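Local coordinates for restriction endonuclease EcoP15I, restriction subunit (Escherichia coli, PDB 4ZCF) that cleaves DNA downstream of one of two inversely oriented 5'-CAGCAG-3' sites as the ATP-driven motor subunit of a type III restriction enzyme, acting together with the Mod subunit, at a contact of chain A with DNA. Residues are numbered along the deposited sequence; one frame, centred on the assembly and turned at random.

A contact of chain A with DNA. Residues 151, 187, 189-190, 193, 195. With nucleotides of chain B.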
ATOM      1  N   SER A 151       9.808   5.917   9.548  1.00 49.19           N
ATOM      2  CA  SER A 151       8.820   6.640  10.342  1.00 48.65           C
ATOM      3  C   SER A 151       7.663   7.010   9.393  1.00 52.79           C
ATOM      4  O   SER A 151       7.913   7.469   8.276  1.00 50.32           O
ATOM      5  CB  SER A 151       9.460   7.896  10.919  1.00 50.47           C
ATOM      6  OG  SER A 151       8.525   8.747  11.553  1.00 57.06           O
ATOM      7  N   ASN A 187      17.463   2.923  11.874  1.00 44.69           N
ATOM      8  CA  ASN A 187      18.240   4.011  12.475  1.00 44.27           C
ATOM      9  C   ASN A 187      17.958   4.099  13.982  1.00 46.93           C
ATOM     10  O   ASN A 187      17.131   3.341  14.476  1.00 47.03           O
ATOM     11  CB  ASN A 187      18.023   5.346  11.746  1.00 44.57           C
ATOM     12  CG  ASN A 187      16.608   5.859  11.777  1.00 53.61           C
ATOM     13  OD1 ASN A 187      15.662   5.177  11.351  1.00 51.58           O
ATOM     14  ND2 ASN A 187      16.440   7.078  12.274  1.00 34.98           N
ATOM     15  N   GLY A 189      16.716   6.652  15.869  1.00 45.17           N
ATOM     16  CA  GLY A 189      15.426   7.290  16.118  1.00 44.72           C
ATOM     17  C   GLY A 189      14.274   6.303  16.122  1.00 49.26           C
ATOM     18  O   GLY A 189      13.325   6.459  16.902  1.00 51.37           O
ATOM     19  N   MET A 190      14.366   5.261  15.276  1.00 43.29           N
ATOM     20  CA  MET A 190      13.351   4.216  15.165  1.00 43.27           C
ATOM     21  C   MET A 190      13.500   3.132  16.211  1.00 53.02           C
ATOM     22  O   MET A 190      12.487   2.602  16.678  1.00 54.96           O
ATOM     23  CB  MET A 190      13.243   3.650  13.736  1.00 44.68           C
ATOM     24  CG  MET A 190      12.579   4.621  12.730  1.00 46.19           C
ATOM     25  SD  MET A 190      11.003   5.367  13.271  1.00 48.11           S
ATOM     26  CE  MET A 190       9.947   3.922  13.395  1.00 44.23           C
ATOM     27  N   SER A 193      11.855   4.661  19.233  1.00 52.27           N
ATOM     28  CA  SER A 193      10.438   4.978  19.098  1.00 51.72           C
ATOM     29  C   SER A 193       9.552   4.018  19.892  1.00 56.00           C
ATOM     30  O   SER A 193       9.838   2.821  19.908  1.00 56.97           O
ATOM     31  CB  SER A 193      10.031   4.929  17.631  1.00 54.57           C
ATOM     32  OG  SER A 193       8.639   5.171  17.534  1.00 59.93           O
ATOM     33  N   SER A 195       6.764   3.019  18.939  1.00 52.36           N
ATOM     34  CA  SER A 195       6.210   2.206  17.858  1.00 51.62           C
ATOM     35  C   SER A 195       6.730   0.742  17.927  1.00 54.04           C
ATOM     36  O   SER A 195       6.013  -0.174  17.535  1.00 52.67           O
ATOM     37  CB  SER A 195       6.572   2.835  16.515  1.00 55.03           C
ATOM     38  OG  SER A 195       5.851   2.252  15.444  1.00 64.79           O
TER
ATOM     39  P    DA B   5      19.144  12.903  11.249  1.00 57.67           P
ATOM     40  OP1  DA B   5      20.277  12.013  10.884  1.00 58.81           O
ATOM     41  OP2  DA B   5      18.494  13.687  10.166  1.00 57.85           O
ATOM     42  O5'  DA B   5      18.091  11.998  12.032  1.00 54.21           O
ATOM     43  C5'  DA B   5      16.974  12.630  12.590  1.00 52.26           C
ATOM     44  C4'  DA B   5      16.122  11.709  13.445  1.00 50.42           C
ATOM     45  O4'  DA B   5      15.893  12.404  14.696  1.00 48.88           O
ATOM     46  C3'  DA B   5      14.754  11.418  12.823  1.00 49.89           C
ATOM     47  O3'  DA B   5      14.444  10.005  12.872  1.00 49.47           O
ATOM     48  C2'  DA B   5      13.777  12.291  13.608  1.00 48.75           C
ATOM     49  C1'  DA B   5      14.532  12.742  14.856  1.00 47.69           C
ATOM     50  N9   DA B   5      14.369  14.161  15.221  1.00 45.65           N
ATOM     51  C8   DA B   5      14.718  15.280  14.489  1.00 44.58           C
ATOM     52  N7   DA B   5      14.389  16.414  15.068  1.00 43.50           N
ATOM     53  C5   DA B   5      13.793  16.016  16.270  1.00 43.04           C
ATOM     54  C6   DA B   5      13.198  16.722  17.352  1.00 43.18           C
ATOM     55  N6   DA B   5      13.178  18.060  17.441  1.00 42.85           N
ATOM     56  N1   DA B   5      12.737  16.008  18.416  1.00 43.33           N
ATOM     57  C2   DA B   5      12.742  14.673  18.370  1.00 42.86           C
ATOM     58  N3   DA B   5      13.269  13.919  17.407  1.00 43.30           N
ATOM     59  C4   DA B   5      13.784  14.640  16.387  1.00 43.58           C
ATOM     60  P    DT B   6      13.158   9.281  12.256  1.00 47.75           P
ATOM     61  OP1  DT B   6      13.489   7.872  11.960  1.00 48.54           O
ATOM     62  OP2  DT B   6      12.560  10.099  11.186  1.00 48.31           O
ATOM     63  O5'  DT B   6      12.131   9.335  13.455  1.00 47.48           O
ATOM     64  C5'  DT B   6      12.343   8.907  14.785  1.00 47.81           C
ATOM     65  C4'  DT B   6      11.104   9.190  15.631  1.00 47.64           C
ATOM     66  O4'  DT B   6      11.085  10.559  16.098  1.00 46.27           O
ATOM     67  C3'  DT B   6       9.779   8.968  14.917  1.00 49.01           C
ATOM     68  O3'  DT B   6       9.012   8.076  15.683  1.00 51.90           O
ATOM     69  C2'  DT B   6       9.166  10.359  14.737  1.00 47.50           C
ATOM     70  C1'  DT B   6       9.821  11.144  15.866  1.00 45.67           C
ATOM     71  N1   DT B   6      10.005  12.619  15.652  1.00 43.16           N
ATOM     72  C2   DT B   6       9.693  13.469  16.688  1.00 42.32           C
ATOM     73  O2   DT B   6       9.216  13.081  17.737  1.00 43.26           O
ATOM     74  N3   DT B   6       9.946  14.799  16.442  1.00 41.18           N
ATOM     75  C4   DT B   6      10.458  15.372  15.278  1.00 40.95           C
ATOM     76  O4   DT B   6      10.612  16.599  15.184  1.00 41.71           O
ATOM     77  C5   DT B   6      10.806  14.431  14.246  1.00 40.28           C
ATOM     78  C7   DT B   6      11.400  14.937  12.960  1.00 38.77           C
ATOM     79  C6   DT B   6      10.570  13.120  14.484  1.00 41.87           C
ATOM     80  P    DA B   7       7.628   7.463  15.161  1.00 54.65           P
ATOM     81  OP1  DA B   7       7.437   6.117  15.726  1.00 54.35           O
ATOM     82  OP2  DA B   7       7.503   7.621  13.690  1.00 55.19           O
ATOM     83  O5'  DA B   7       6.646   8.487  15.903  1.00 56.08           O
ATOM     84  C5'  DA B   7       6.694   8.628  17.328  1.00 56.70           C
ATOM     85  C4'  DA B   7       5.586   9.539  17.821  1.00 57.75           C
ATOM     86  O4'  DA B   7       5.931  10.931  17.606  1.00 56.78           O
ATOM     87  C3'  DA B   7       4.199   9.310  17.215  1.00 58.93           C
ATOM     88  O3'  DA B   7       3.248   9.175  18.287  1.00 62.23           O
ATOM     89  C2'  DA B   7       3.982  10.508  16.289  1.00 56.47           C
ATOM     90  C1'  DA B   7       4.919  11.567  16.856  1.00 54.51           C
ATOM     91  N9   DA B   7       5.585  12.444  15.906  1.00 51.04           N
ATOM     92  C8   DA B   7       6.148  12.156  14.689  1.00 50.19           C
ATOM     93  N7   DA B   7       6.733  13.186  14.106  1.00 49.20           N
ATOM     94  C5   DA B   7       6.550  14.214  15.010  1.00 48.53           C
ATOM     95  C6   DA B   7       6.893  15.580  14.994  1.00 48.91           C
ATOM     96  N6   DA B   7       7.558  16.185  13.994  1.00 48.67           N
ATOM     97  N1   DA B   7       6.556  16.314  16.089  1.00 49.54           N
ATOM     98  C2   DA B   7       5.864  15.755  17.095  1.00 49.31           C
ATOM     99  N3   DA B   7       5.510  14.477  17.221  1.00 49.46           N
ATOM    100  C4   DA B   7       5.876  13.762  16.137  1.00 49.46           C
TER
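Two consecutive phosphates of one DNA strand, those of DT6 and DA7, rest against a largely polar ledge of the helicase-like domain, made by Ser151, Asn187, the short helix 188-191 and the turn after it. The phosphates bring negative charge, yet in this patch they are met by amide and hydroxyl dipoles rather than by a charged side chain, so the attraction is probably that of dipoles to an anion. Nor does any side chain stack on a base; the paired bases of DA5, DT6 and DA7 point away, so this patch is likely to follow the backbone without reading sequence, as suits an enzyme that diffuses far along DNA. With CG between its backbone N and carbonyl carbon, Asn187 gives ND2 to OP1 of the DT6 phosphate at 3.1 Å, nearly straight at 162°. The oxygen lies almost in the amide plane, 4° out of it. An alanine here would probably weaken the hold on the DT6 phosphate, since the amide N-H donor would be gone. Gly189, lacking a side chain, lets the sugar-phosphate chain approach, its CA 3.7 Å from C5' of DT6. Beside it, Met190 bends its flexible thioether alongside the same nucleotide, SD 4.1 Å from C5'. The DA7 phosphate sits between two small hydroxyl residues: Ser151, with OG anti to its backbone N (chi1 172°), donates to OP2 at 2.6 Å, while Ser193 faces OP1 with its OG similarly anti. Ser195 supports this second hydroxyl from the side: its backbone N-H uses OG as acceptor, which would leave the hydroxyl hydrogen to point to the phosphate, with Ser195 N 3.2 Å from Ser193 OG.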